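Local coordinates for gamma-glutamyltranspeptidase (Streptomyces lincolnensis, PDB 6J3A), which probably hydrolyses gamma-glutamyl-type amides or transfers their acyl group, as an LmbA-like member of the N-terminal nucleophile (Ntn) hydrolase superfamily, at residues D38-G43 with C422-V427; A44-V49 with K132-Y137; G59-L64 with F112-L117; L118-G123 with D204-I209. All coordinates share one frame; numbering follows the deposited sequence.

Contact 1 (D38-G43 with C422-V427); sequences DAAVAG and CHLDVV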
loop_
_atom_site.group_PDB
_atom_site.type_symbol
_atom_site.label_atom_id
_atom_site.label_comp_id
_atom_site.label_asym_id
_atom_site.label_seq_id
_atom_site.Cartn_x
_atom_site.Cartn_y
_atom_site.Cartn_z
ATOM N N ASP A 38 -10.128 -18.046 -6.793
ATOM C CA ASP A 38 -11.036 -17.059 -7.388
ATOM C C ASP A 38 -10.319 -15.718 -7.533
ATOM O O ASP A 38 -10.349 -15.078 -8.590
ATOM C CB ASP A 38 -12.246 -16.821 -6.502
ATOM C CG ASP A 38 -13.117 -18.032 -6.357
ATOM O OD1 ASP A 38 -13.532 -18.597 -7.381
ATOM O OD2 ASP A 38 -13.421 -18.419 -5.205
ATOM N N ALA A 39 -9.678 -15.304 -6.448
ATOM C CA ALA A 39 -9.016 -14.012 -6.388
ATOM C C ALA A 39 -7.933 -13.891 -7.439
ATOM O O ALA A 39 -7.884 -12.914 -8.179
ATOM C CB ALA A 39 -8.421 -13.796 -5.008
ATOM N N ALA A 40 -7.073 -14.897 -7.497
ATOM C CA ALA A 40 -5.930 -14.873 -8.397
ATOM C C ALA A 40 -6.343 -14.861 -9.872
ATOM O O ALA A 40 -5.695 -14.204 -10.694
ATOM C CB ALA A 40 -5.029 -16.051 -8.114
ATOM N N VAL A 41 -7.413 -15.589 -10.197
ATOM C CA VAL A 41 -7.971 -15.568 -11.546
ATOM C C VAL A 41 -8.373 -14.138 -11.907
ATOM O O VAL A 41 -7.922 -13.604 -12.923
ATOM C CB VAL A 41 -9.161 -16.541 -11.706
ATOM C CG1 VAL A 41 -9.832 -16.366 -13.069
ATOM C CG2 VAL A 41 -8.686 -17.982 -11.581
ATOM N N ALA A 42 -9.186 -13.514 -11.059
ATOM C CA ALA A 42 -9.606 -12.122 -11.277
ATOM C C ALA A 42 -8.436 -11.175 -11.478
ATOM O O ALA A 42 -8.393 -10.422 -12.453
ATOM C CB ALA A 42 -10.442 -11.642 -10.117
ATOM N N GLY A 43 -7.492 -11.227 -10.547
ATOM C CA GLY A 43 -6.284 -10.413 -10.621
ATOM C C GLY A 43 -5.495 -10.611 -11.903
ATOM O O GLY A 43 -4.959 -9.658 -12.455
ATOM N N CYS A 422 4.449 -10.434 -15.184
ATOM C CA CYS A 422 3.769 -9.994 -13.959
ATOM C C CYS A 422 3.841 -11.063 -12.869
ATOM O O CYS A 422 4.271 -12.194 -13.111
ATOM C CB CYS A 422 2.308 -9.688 -14.268
ATOM S SG CYS A 422 2.117 -8.513 -15.624
ATOM N N HIS A 423 3.415 -10.701 -11.663
ATOM C CA HIS A 423 3.247 -11.677 -10.586
ATOM C C HIS A 423 2.106 -11.320 -9.648
ATOM O O HIS A 423 1.821 -10.145 -9.439
ATOM C CB HIS A 423 4.528 -11.833 -9.775
ATOM C CG HIS A 423 4.528 -13.047 -8.902
ATOM N ND1 HIS A 423 4.118 -13.028 -7.586
ATOM C CD2 HIS A 423 4.856 -14.327 -9.175
ATOM C CE1 HIS A 423 4.211 -14.247 -7.089
ATOM N NE2 HIS A 423 4.643 -15.055 -8.032
ATOM N N LEU A 424 1.449 -12.341 -9.101
ATOM C CA LEU A 424 0.528 -12.137 -7.993
ATOM C C LEU A 424 0.566 -13.318 -7.013
ATOM O O LEU A 424 0.789 -14.464 -7.424
ATOM C CB LEU A 424 -0.891 -11.832 -8.486
ATOM C CG LEU A 424 -1.841 -12.961 -8.864
ATOM C CD1 LEU A 424 -3.224 -12.390 -9.095
ATOM C CD2 LEU A 424 -1.355 -13.666 -10.113
ATOM N N ASP A 425 0.395 -13.006 -5.725
ATOM C CA ASP A 425 0.264 -13.998 -4.647
ATOM C C ASP A 425 -1.022 -13.729 -3.904
ATOM O O ASP A 425 -1.397 -12.571 -3.744
ATOM C CB ASP A 425 1.371 -13.857 -3.609
ATOM C CG ASP A 425 2.740 -13.950 -4.195
ATOM O OD1 ASP A 425 3.115 -15.079 -4.581
ATOM O OD2 ASP A 425 3.445 -12.923 -4.243
ATOM N N VAL A 426 -1.675 -14.783 -3.422
ATOM C CA VAL A 426 -2.852 -14.629 -2.558
ATOM C C VAL A 426 -2.810 -15.635 -1.415
ATOM O O VAL A 426 -2.390 -16.765 -1.597
ATOM C CB VAL A 426 -4.190 -14.796 -3.316
ATOM C CG1 VAL A 426 -5.373 -14.427 -2.418
ATOM C CG2 VAL A 426 -4.216 -13.945 -4.576
ATOM N N VAL A 427 -3.231 -15.194 -0.238
ATOM C CA VAL A 427 -3.554 -16.086 0.865
ATOM C C VAL A 427 -4.915 -15.671 1.414
ATOM O O VAL A 427 -5.171 -14.483 1.613
ATOM C CB VAL A 427 -2.466 -16.075 1.951
ATOM C CG1 VAL A 427 -2.216 -14.676 2.491
ATOM C CG2 VAL A 427 -2.818 -17.045 3.073
#

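Contact 2 (A44-V49 with K132-Y137); sequences AFVLHV and KYAVGY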
loop_
_atom_site.group_PDB
_atom_site.type_symbol
_atom_site.label_atom_id
_atom_site.label_comp_id
_atom_site.label_asym_id
_atom_site.label_seq_id
_atom_site.Cartn_x
_atom_site.Cartn_y
_atom_site.Cartn_z
ATOM N N ALA A 44 -5.438 -11.852 -12.380
ATOM C CA ALA A 44 -4.650 -12.205 -13.565
ATOM C C ALA A 44 -5.183 -11.560 -14.826
ATOM O O ALA A 44 -4.414 -11.093 -15.657
ATOM C CB ALA A 44 -4.611 -13.709 -13.741
ATOM N N PHE A 45 -6.502 -11.549 -14.964
ATOM C CA PHE A 45 -7.149 -10.911 -16.102
ATOM C C PHE A 45 -7.099 -9.383 -15.997
ATOM O O PHE A 45 -7.066 -8.690 -17.007
ATOM C CB PHE A 45 -8.579 -11.435 -16.277
ATOM C CG PHE A 45 -8.639 -12.807 -16.897
ATOM C CD1 PHE A 45 -8.373 -13.935 -16.142
ATOM C CD2 PHE A 45 -8.934 -12.966 -18.252
ATOM C CE1 PHE A 45 -8.411 -15.201 -16.716
ATOM C CE2 PHE A 45 -8.984 -14.230 -18.829
ATOM C CZ PHE A 45 -8.718 -15.353 -18.062
ATOM N N VAL A 46 -7.093 -8.854 -14.784
ATOM C CA VAL A 46 -6.821 -7.435 -14.596
ATOM C C VAL A 46 -5.388 -7.119 -15.060
ATOM O O VAL A 46 -5.175 -6.141 -15.774
ATOM C CB VAL A 46 -7.093 -6.992 -13.140
ATOM C CG1 VAL A 46 -6.550 -5.593 -12.867
ATOM C CG2 VAL A 46 -8.593 -7.032 -12.864
ATOM N N LEU A 47 -4.429 -7.961 -14.690
ATOM C CA LEU A 47 -3.038 -7.774 -15.125
ATOM C C LEU A 47 -2.857 -7.701 -16.638
ATOM O O LEU A 47 -2.012 -6.935 -17.121
ATOM C CB LEU A 47 -2.138 -8.877 -14.570
ATOM C CG LEU A 47 -1.779 -8.786 -13.091
ATOM C CD1 LEU A 47 -1.121 -10.079 -12.647
ATOM C CD2 LEU A 47 -0.855 -7.611 -12.823
ATOM N N HIS A 48 -3.634 -8.492 -17.381
ATOM C CA HIS A 48 -3.607 -8.415 -18.853
ATOM C C HIS A 48 -3.851 -6.969 -19.272
ATOM O O HIS A 48 -3.128 -6.410 -20.102
ATOM C CB HIS A 48 -4.702 -9.267 -19.500
ATOM C CG HIS A 48 -4.592 -10.726 -19.214
ATOM N ND1 HIS A 48 -5.688 -11.563 -19.208
ATOM C CD2 HIS A 48 -3.520 -11.499 -18.928
ATOM C CE1 HIS A 48 -5.295 -12.790 -18.915
ATOM N NE2 HIS A 48 -3.984 -12.779 -18.743
ATOM N N VAL A 49 -4.878 -6.383 -18.654
ATOM C CA VAL A 49 -5.376 -5.050 -18.994
ATOM C C VAL A 49 -4.447 -3.933 -18.532
ATOM O O VAL A 49 -4.276 -2.953 -19.252
ATOM C CB VAL A 49 -6.793 -4.820 -18.418
ATOM C CG1 VAL A 49 -7.325 -3.443 -18.791
ATOM C CG2 VAL A 49 -7.760 -5.879 -18.932
ATOM N N LYS A 132 -15.238 -9.828 -14.361
ATOM C CA LYS A 132 -15.875 -8.500 -14.552
ATOM C C LYS A 132 -14.953 -7.292 -14.275
ATOM O O LYS A 132 -15.160 -6.211 -14.813
ATOM C CB LYS A 132 -17.149 -8.376 -13.706
ATOM C CG LYS A 132 -16.912 -8.191 -12.213
ATOM C CD LYS A 132 -18.181 -8.426 -11.405
ATOM C CE LYS A 132 -17.972 -8.127 -9.923
ATOM N NZ LYS A 132 -18.592 -9.156 -9.047
ATOM N N TYR A 133 -13.950 -7.489 -13.433
ATOM C CA TYR A 133 -13.005 -6.428 -13.077
ATOM C C TYR A 133 -12.191 -5.999 -14.281
ATOM O O TYR A 133 -12.150 -4.820 -14.605
ATOM C CB TYR A 133 -12.078 -6.889 -11.949
ATOM C CG TYR A 133 -12.848 -7.244 -10.704
ATOM C CD1 TYR A 133 -13.358 -6.247 -9.874
ATOM C CD2 TYR A 133 -13.127 -8.569 -10.386
ATOM C CE1 TYR A 133 -14.097 -6.560 -8.743
ATOM C CE2 TYR A 133 -13.863 -8.894 -9.259
ATOM C CZ TYR A 133 -14.346 -7.885 -8.439
ATOM O OH TYR A 133 -15.078 -8.198 -7.315
ATOM N N ALA A 134 -11.573 -6.976 -14.944
ATOM C CA ALA A 134 -10.801 -6.752 -16.182
ATOM C C ALA A 134 -11.624 -6.156 -17.325
ATOM O O ALA A 134 -11.156 -5.249 -18.008
ATOM C CB ALA A 134 -10.159 -8.052 -16.637
ATOM N N VAL A 135 -12.836 -6.681 -17.519
ATOM C CA VAL A 135 -13.788 -6.157 -18.511
ATOM C C VAL A 135 -14.050 -4.663 -18.307
ATOM O O VAL A 135 -14.029 -3.879 -19.255
ATOM C CB VAL A 135 -15.155 -6.886 -18.441
ATOM C CG1 VAL A 135 -16.185 -6.234 -19.364
ATOM C CG2 VAL A 135 -15.015 -8.354 -18.819
ATOM N N GLY A 136 -14.341 -4.294 -17.068
ATOM C CA GLY A 136 -14.565 -2.897 -16.685
ATOM C C GLY A 136 -13.391 -1.984 -17.000
ATOM O O GLY A 136 -13.573 -0.916 -17.579
ATOM N N TYR A 137 -12.184 -2.408 -16.641
ATOM C CA TYR A 137 -10.990 -1.613 -16.941
ATOM C C TYR A 137 -10.647 -1.622 -18.427
ATOM O O TYR A 137 -10.036 -0.681 -18.933
ATOM C CB TYR A 137 -9.793 -2.087 -16.118
ATOM C CG TYR A 137 -9.946 -1.791 -14.642
ATOM C CD1 TYR A 137 -10.062 -0.475 -14.183
ATOM C CD2 TYR A 137 -9.988 -2.818 -13.699
ATOM C CE1 TYR A 137 -10.216 -0.190 -12.835
ATOM C CE2 TYR A 137 -10.148 -2.538 -12.345
ATOM C CZ TYR A 137 -10.253 -1.221 -11.920
ATOM O OH TYR A 137 -10.402 -0.931 -10.588
#

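Contact 3 (G59-L64 with F112-L117); sequences GEVPIL and FDAWML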
loop_
_atom_site.group_PDB
_atom_site.type_symbol
_atom_site.label_atom_id
_atom_site.label_comp_id
_atom_site.label_asym_id
_atom_site.label_seq_id
_atom_site.Cartn_x
_atom_site.Cartn_y
_atom_site.Cartn_z
ATOM N N GLY A 59 -0.484 -15.388 -23.509
ATOM C CA GLY A 59 0.808 -15.734 -22.931
ATOM C C GLY A 59 0.740 -17.011 -22.103
ATOM O O GLY A 59 0.014 -17.953 -22.446
ATOM N N GLU A 60 1.486 -17.019 -20.999
ATOM C CA GLU A 60 1.738 -18.218 -20.192
ATOM C C GLU A 60 1.658 -17.912 -18.727
ATOM O O GLU A 60 1.718 -16.758 -18.338
ATOM C CB GLU A 60 3.158 -18.731 -20.426
ATOM C CG GLU A 60 3.463 -19.023 -21.871
ATOM C CD GLU A 60 4.231 -17.960 -22.614
ATOM O OE1 GLU A 60 4.325 -18.152 -23.830
ATOM O OE2 GLU A 60 4.730 -16.970 -22.032
ATOM N N VAL A 61 1.578 -18.967 -17.920
ATOM C CA VAL A 61 1.683 -18.847 -16.472
ATOM C C VAL A 61 1.968 -20.212 -15.824
ATOM O O VAL A 61 1.259 -21.176 -16.091
ATOM C CB VAL A 61 0.414 -18.202 -15.849
ATOM C CG1 VAL A 61 -0.831 -19.052 -16.058
ATOM C CG2 VAL A 61 0.622 -17.936 -14.370
ATOM N N PRO A 62 3.028 -20.304 -14.999
ATOM C CA PRO A 62 3.106 -21.357 -13.973
ATOM C C PRO A 62 2.369 -20.934 -12.709
ATOM O O PRO A 62 2.573 -19.823 -12.236
ATOM C CB PRO A 62 4.611 -21.481 -13.671
ATOM C CG PRO A 62 5.313 -20.541 -14.588
ATOM C CD PRO A 62 4.303 -19.584 -15.141
ATOM N N ILE A 63 1.534 -21.810 -12.162
ATOM C CA ILE A 63 0.843 -21.522 -10.907
ATOM C C ILE A 63 1.247 -22.545 -9.848
ATOM O O ILE A 63 1.156 -23.747 -10.082
ATOM C CB ILE A 63 -0.686 -21.540 -11.079
ATOM C CG1 ILE A 63 -1.109 -20.664 -12.265
ATOM C CG2 ILE A 63 -1.369 -21.064 -9.796
ATOM C CD1 ILE A 63 -2.538 -20.895 -12.711
ATOM N N LEU A 64 1.696 -22.052 -8.695
ATOM C CA LEU A 64 1.932 -22.878 -7.516
ATOM C C LEU A 64 0.781 -22.704 -6.554
ATOM O O LEU A 64 0.534 -21.597 -6.088
ATOM C CB LEU A 64 3.211 -22.451 -6.813
ATOM C CG LEU A 64 4.494 -23.092 -7.319
ATOM C CD1 LEU A 64 5.687 -22.318 -6.791
ATOM C CD2 LEU A 64 4.573 -24.546 -6.885
ATOM N N PHE A 112 -4.600 -19.036 -20.521
ATOM C CA PHE A 112 -6.045 -19.048 -20.410
ATOM C C PHE A 112 -6.573 -20.357 -19.837
ATOM O O PHE A 112 -7.323 -20.350 -18.861
ATOM C CB PHE A 112 -6.734 -18.781 -21.736
ATOM C CG PHE A 112 -8.228 -18.722 -21.606
ATOM C CD1 PHE A 112 -8.850 -17.568 -21.173
ATOM C CD2 PHE A 112 -9.006 -19.842 -21.863
ATOM C CE1 PHE A 112 -10.229 -17.522 -21.025
ATOM C CE2 PHE A 112 -10.384 -19.805 -21.723
ATOM C CZ PHE A 112 -10.996 -18.641 -21.296
ATOM N N ASP A 113 -6.186 -21.469 -20.451
ATOM C CA ASP A 113 -6.663 -22.782 -20.002
ATOM C C ASP A 113 -6.259 -23.065 -18.551
ATOM O O ASP A 113 -7.037 -23.644 -17.790
ATOM C CB ASP A 113 -6.164 -23.907 -20.907
ATOM C CG ASP A 113 -6.969 -25.185 -20.733
ATOM O OD1 ASP A 113 -8.162 -25.201 -21.129
ATOM O OD2 ASP A 113 -6.425 -26.173 -20.180
ATOM N N ALA A 114 -5.051 -22.641 -18.183
ATOM C CA ALA A 114 -4.557 -22.762 -16.820
ATOM C C ALA A 114 -5.443 -22.057 -15.801
ATOM O O ALA A 114 -5.793 -22.647 -14.788
ATOM C CB ALA A 114 -3.133 -22.240 -16.725
ATOM N N TRP A 115 -5.809 -20.808 -16.069
ATOM C CA TRP A 115 -6.696 -20.059 -15.166
ATOM C C TRP A 115 -8.104 -20.657 -15.130
ATOM O O TRP A 115 -8.789 -20.584 -14.104
ATOM C CB TRP A 115 -6.773 -18.578 -15.571
ATOM C CG TRP A 115 -5.491 -17.817 -15.381
ATOM C CD1 TRP A 115 -4.769 -17.161 -16.343
ATOM C CD2 TRP A 115 -4.780 -17.628 -14.152
ATOM N NE1 TRP A 115 -3.652 -16.574 -15.787
ATOM C CE2 TRP A 115 -3.635 -16.850 -14.446
ATOM C CE3 TRP A 115 -5.001 -18.037 -12.832
ATOM C CZ2 TRP A 115 -2.721 -16.474 -13.470
ATOM C CZ3 TRP A 115 -4.088 -17.659 -11.858
ATOM C CH2 TRP A 115 -2.958 -16.887 -12.184
ATOM N N MET A 116 -8.532 -21.235 -16.249
ATOM C CA MET A 116 -9.825 -21.899 -16.317
ATOM C C MET A 116 -9.798 -23.154 -15.474
ATOM O O MET A 116 -10.764 -23.449 -14.787
ATOM C CB MET A 116 -10.200 -22.262 -17.760
ATOM C CG MET A 116 -10.636 -21.106 -18.645
ATOM S SD MET A 116 -11.794 -19.947 -17.896
ATOM C CE MET A 116 -10.643 -18.706 -17.312
ATOM N N LEU A 117 -8.696 -23.897 -15.544
ATOM C CA LEU A 117 -8.544 -25.105 -14.732
ATOM C C LEU A 117 -8.564 -24.767 -13.253
ATOM O O LEU A 117 -9.257 -25.420 -12.470
ATOM C CB LEU A 117 -7.247 -25.862 -15.052
ATOM C CG LEU A 117 -7.336 -27.158 -15.867
ATOM C CD1 LEU A 117 -5.986 -27.849 -15.842
ATOM C CD2 LEU A 117 -8.393 -28.140 -15.380
HETATM O O HOH W 1 -3.186 -18.254 -23.100
#

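Contact 4 (L118-G123 with D204-I209); sequences LLRDHG and DREAQI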
loop_
_atom_site.group_PDB
_atom_site.type_symbol
_atom_site.label_atom_id
_atom_site.label_comp_id
_atom_site.label_asym_id
_atom_site.label_seq_id
_atom_site.Cartn_x
_atom_site.Cartn_y
_atom_site.Cartn_z
ATOM N N LEU A 118 -7.796 -23.746 -12.884
ATOM C CA LEU A 118 -7.751 -23.278 -11.504
ATOM C C LEU A 118 -9.145 -22.930 -10.993
ATOM O O LEU A 118 -9.583 -23.435 -9.965
ATOM C CB LEU A 118 -6.818 -22.076 -11.372
ATOM C CG LEU A 118 -6.436 -21.724 -9.926
ATOM C CD1 LEU A 118 -5.566 -22.785 -9.263
ATOM C CD2 LEU A 118 -5.715 -20.392 -9.896
ATOM N N LEU A 119 -9.838 -22.085 -11.736
ATOM C CA LEU A 119 -11.198 -21.707 -11.393
ATOM C C LEU A 119 -12.117 -22.928 -11.259
ATOM O O LEU A 119 -12.884 -23.025 -10.317
ATOM C CB LEU A 119 -11.759 -20.724 -12.430
ATOM C CG LEU A 119 -12.990 -19.889 -12.048
ATOM C CD1 LEU A 119 -12.752 -19.059 -10.794
ATOM C CD2 LEU A 119 -13.395 -18.971 -13.189
ATOM N N ARG A 120 -12.006 -23.871 -12.179
ATOM C CA ARG A 120 -12.906 -25.020 -12.210
ATOM C C ARG A 120 -12.682 -25.975 -11.042
ATOM O O ARG A 120 -13.647 -26.448 -10.431
ATOM C CB ARG A 120 -12.744 -25.778 -13.526
ATOM C CG ARG A 120 -13.784 -26.870 -13.747
ATOM C CD ARG A 120 -13.360 -27.851 -14.817
ATOM N NE ARG A 120 -12.128 -28.554 -14.453
ATOM C CZ ARG A 120 -11.616 -29.603 -15.093
ATOM N NH1 ARG A 120 -12.212 -30.120 -16.165
ATOM N NH2 ARG A 120 -10.485 -30.146 -14.649
ATOM N N ASP A 121 -11.414 -26.266 -10.759
ATOM C CA ASP A 121 -11.037 -27.250 -9.734
ATOM C C ASP A 121 -10.987 -26.675 -8.317
ATOM O O ASP A 121 -11.468 -27.316 -7.382
ATOM C CB ASP A 121 -9.687 -27.904 -10.080
ATOM C CG ASP A 121 -9.766 -28.821 -11.296
ATOM O OD1 ASP A 121 -10.867 -29.047 -11.831
ATOM O OD2 ASP A 121 -8.715 -29.328 -11.725
ATOM N N HIS A 122 -10.417 -25.481 -8.162
ATOM C CA HIS A 122 -10.157 -24.903 -6.828
ATOM C C HIS A 122 -10.911 -23.619 -6.469
ATOM O O HIS A 122 -10.850 -23.170 -5.326
ATOM C CB HIS A 122 -8.658 -24.679 -6.677
ATOM C CG HIS A 122 -7.859 -25.925 -6.868
ATOM N ND1 HIS A 122 -7.598 -26.800 -5.838
ATOM C CD2 HIS A 122 -7.305 -26.469 -7.977
ATOM C CE1 HIS A 122 -6.897 -27.821 -6.300
ATOM N NE2 HIS A 122 -6.704 -27.643 -7.594
ATOM N N GLY A 123 -11.626 -23.043 -7.427
ATOM C CA GLY A 123 -12.422 -21.853 -7.187
ATOM C C GLY A 123 -13.858 -22.181 -6.820
ATOM O O GLY A 123 -14.293 -23.332 -6.897
ATOM N N ASP A 204 -24.232 -25.612 -15.229
ATOM C CA ASP A 204 -23.683 -25.274 -13.919
ATOM C C ASP A 204 -22.314 -24.584 -14.030
ATOM O O ASP A 204 -21.664 -24.600 -15.080
ATOM C CB ASP A 204 -23.627 -26.507 -12.991
ATOM C CG ASP A 204 -22.506 -27.474 -13.331
ATOM O OD1 ASP A 204 -22.033 -27.485 -14.480
ATOM O OD2 ASP A 204 -22.100 -28.244 -12.433
ATOM N N ARG A 205 -21.911 -23.978 -12.925
ATOM C CA ARG A 205 -20.677 -23.205 -12.823
ATOM C C ARG A 205 -19.450 -23.853 -13.511
ATOM O O ARG A 205 -18.727 -23.183 -14.254
ATOM C CB ARG A 205 -20.414 -22.947 -11.338
ATOM C CG ARG A 205 -19.117 -22.241 -11.004
ATOM C CD ARG A 205 -18.574 -22.701 -9.663
ATOM N NE ARG A 205 -17.258 -22.111 -9.511
ATOM C CZ ARG A 205 -16.076 -22.718 -9.637
ATOM N NH1 ARG A 205 -15.948 -24.028 -9.864
ATOM N NH2 ARG A 205 -14.985 -21.971 -9.505
ATOM N N GLU A 206 -19.233 -25.141 -13.259
ATOM C CA GLU A 206 -18.078 -25.876 -13.814
ATOM C C GLU A 206 -18.205 -26.085 -15.323
ATOM O O GLU A 206 -17.205 -26.081 -16.038
ATOM C CB GLU A 206 -17.899 -27.250 -13.137
ATOM C CG GLU A 206 -17.285 -27.227 -11.736
ATOM C CD GLU A 206 -18.241 -26.756 -10.639
ATOM O OE1 GLU A 206 -17.792 -26.018 -9.734
ATOM O OE2 GLU A 206 -19.441 -27.116 -10.664
ATOM N N ALA A 207 -19.435 -26.281 -15.791
ATOM C CA ALA A 207 -19.696 -26.494 -17.211
ATOM C C ALA A 207 -19.413 -25.234 -18.016
ATOM O O ALA A 207 -18.985 -25.325 -19.174
ATOM C CB ALA A 207 -21.133 -26.948 -17.432
ATOM N N GLN A 208 -19.662 -24.076 -17.399
ATOM C CA GLN A 208 -19.445 -22.772 -18.035
ATOM C C GLN A 208 -17.976 -22.533 -18.304
ATOM O O GLN A 208 -17.605 -22.038 -19.372
ATOM C CB GLN A 208 -19.962 -21.640 -17.147
ATOM C CG GLN A 208 -21.466 -21.658 -16.932
ATOM C CD GLN A 208 -21.983 -20.443 -16.186
ATOM O OE1 GLN A 208 -21.427 -20.034 -15.167
ATOM N NE2 GLN A 208 -23.060 -19.865 -16.689
ATOM N N ILE A 209 -17.155 -22.874 -17.316
ATOM C CA ILE A 209 -15.703 -22.776 -17.420
ATOM C C ILE A 209 -15.178 -23.759 -18.468
ATOM O O ILE A 209 -14.343 -23.403 -19.288
ATOM C CB ILE A 209 -15.039 -22.994 -16.038
ATOM C CG1 ILE A 209 -15.351 -21.809 -15.114
ATOM C CG2 ILE A 209 -13.530 -23.121 -16.149
ATOM C CD1 ILE A 209 -15.305 -22.150 -13.641
#

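Contact 1 (D38-G43 with C422-V427)
L424, the first strand residue to meet helix 36-50, lays one methyl branch, CD1, on the helix backbone. Its CG stands between the backbone N and the carbonyl carbon (chi1 84°), and CD1 lies 3.5 Å from A40 O and 4.2 Å from A40 CB. The same methyl rests 3.9 Å from G43 CA, nearly one helical turn further on. A side chain at G43 would start out toward the strand and run into L424 CD1, which explains why glycine suits this place. Next along the strand, D425 turns its side chain to the other side, where it packs on C590 and V592. V426 then faces the helix again and divides its two methyls between neighbouring alanines. CG1, anti to the backbone N (chi1 -172°), meets A39 CB at 4.0 Å, while CG2 meets A40 CB at 4.2 Å. The strand and helix run nearly antiparallel, with local axes 8.5 Å apart. Backbone bonds from L424 to A436 and from V426 to V434 tie this strand to strand 433-436, whose V434 also touches A40. The side chains that meet are all apolar, though L424 CD1 also rests against the carbonyl of A40: branched strand residues pack directly against the alanines and glycine of the helix. Such contacts depend on shape and burial, and the small helix residues set how closely helix and strand can lie.

Contact 2 (A44-V49 with K132-Y137)
Helices 36-50 and 127-140 pack side by side in the helical layer of the fold, with V46 and V49 of one touching A134 of the other. Their local directions differ by only 16° and the axes come within 8.0 Å. A134 makes that approach possible, because its single methyl lies 3.2 Å from F45 O and 3.8 Å from F45 CB, where a larger residue would meet the backbone. The two valines lie on either side of this alanine along the helix. V46 CG2 reaches Y133 CB at 3.6 Å and A134 N at the same distance, whereas V49 CG2 touches A134 O, also at 3.6 Å. The other methyl of V49, CG1, is anti to the backbone N (chi1 -179°) and rests 3.9 Å from Y137 CB. Beyond that CB the tyrosine ring passes V46 CG1 obliquely, and its hydroxyl is hydrogen-bonded to R617 of the second subunit, so Y137 joins the buried helix pair to the dimer interface. F45, whose ring leads away from A134, meets W192 edge-to-face. Nearly parallel helices packed this closely, through an alanine, form part of the helical layer that flanks the sheets of the Ntn-hydrolase fold.

Contact 3 (G59-L64 with F112-L117)
The indole of W115 offers one face to strand 61-66, and two residues of alternate positions, V61 and I63, lie on it. I63 places CD1 over the six-membered ring, 3.9 Å from its centroid and 20° off the normal, a CH-pi contact. V61 CG1 sits over the same face, 3.6 Å above the plane and offset toward the rim near NE1 and CE2 of W115. The other methyl of V61, CG2, approaches W115 CZ2 obliquely at 3.8 Å. V61 can use both methyls because CG1 stands between the backbone N and the carbonyl carbon (chi1 63°), which puts CG1 within 4.0 Å of A114 CB as well. Alanine suits that place: its short side chain points at the strand without pushing it from the indole. An alanine in place of W115 would probably leave I63 CD1 without its aromatic face and open a gap beside V61. At the start of helix 111-122 a water bridges the two segments, accepting from F112 N at 3.0 Å and donating to G59 O at 3.3 Å. The F112 ring stacks on W216, on the side away from the strand. A helix laid nearly parallel on a strand (23° between local axes), joined by alternate apolar residues, is the helix-on-sheet packing of the layered Ntn-hydrolase fold.

Contact 4 (L118-G123 with D204-I209)
Helices 111-122 and 205-217 run nearly antiparallel here (157°), with R120 and E206 facing each other at 5.5 Å between CA atoms. R205 carries the polar part by reaching for the carbonyls at the end of the first helix. Its NH2 donates to L119 O at 2.5 Å, a separation so short that its exact value is doubtful, and NH1 adds weak bonds to L119 O and R120 O, both near the guanidinium plane. Over one face of that group lies G123 O, without a hydrogen bond, and I209 CD1 lies over the centre of the other, 4.0 Å above it. In the same plane R205 NH1 bonds E206 OE1 at 2.7 Å, a salt bridge that meets the carboxylate on its anti side. An alanine in place of R205 would probably leave the carbonyls of L119 and R120 without these donors and E206 without its charged mate. G123 suits its place, since a CB there would collide with R205 NH2 and with L119 O. The apolar part is carried by I209: its CD1 meets L119 CG at 3.6 Å, the two side chains crossing at about a right angle, while I209 CG2 touches R120 CB at 3.8 Å. R120 CG, anti to the backbone N (chi1 -171°), lies against E206 CG, and the R120 guanidinium goes to D121 and to E210. D204 OD1 accepts from A207 N at the N-cap. A positive guanidinium set against carbonyls at a helix C-terminal end is likely to be favoured by the helix dipole, with L119 packed beside NH2.

Overall arrangement
Contacts 1 and 2 share helix 36-50, the first using its N-terminal half and the second its C-terminal half, with centres about 12 Å apart. Contacts 3 and 4 likewise share helix 111-122, centres about 13 Å apart. W115 of contact 3 links the two pairs, touching A44 of contact 2 and L424 of contact 1. Strands 61-66 and 424-428 flank strand 433-436, so contacts 1 and 3, centres about 11 Å apart, fix helices on neighbouring parts of the same sheet. Along the chain contact 1 spans all the others, contact 3 closes before contact 4 opens, and the segments of contacts 2 and 4 alternate. Together they tie sequence-distant parts into one layer of helices against the sheet.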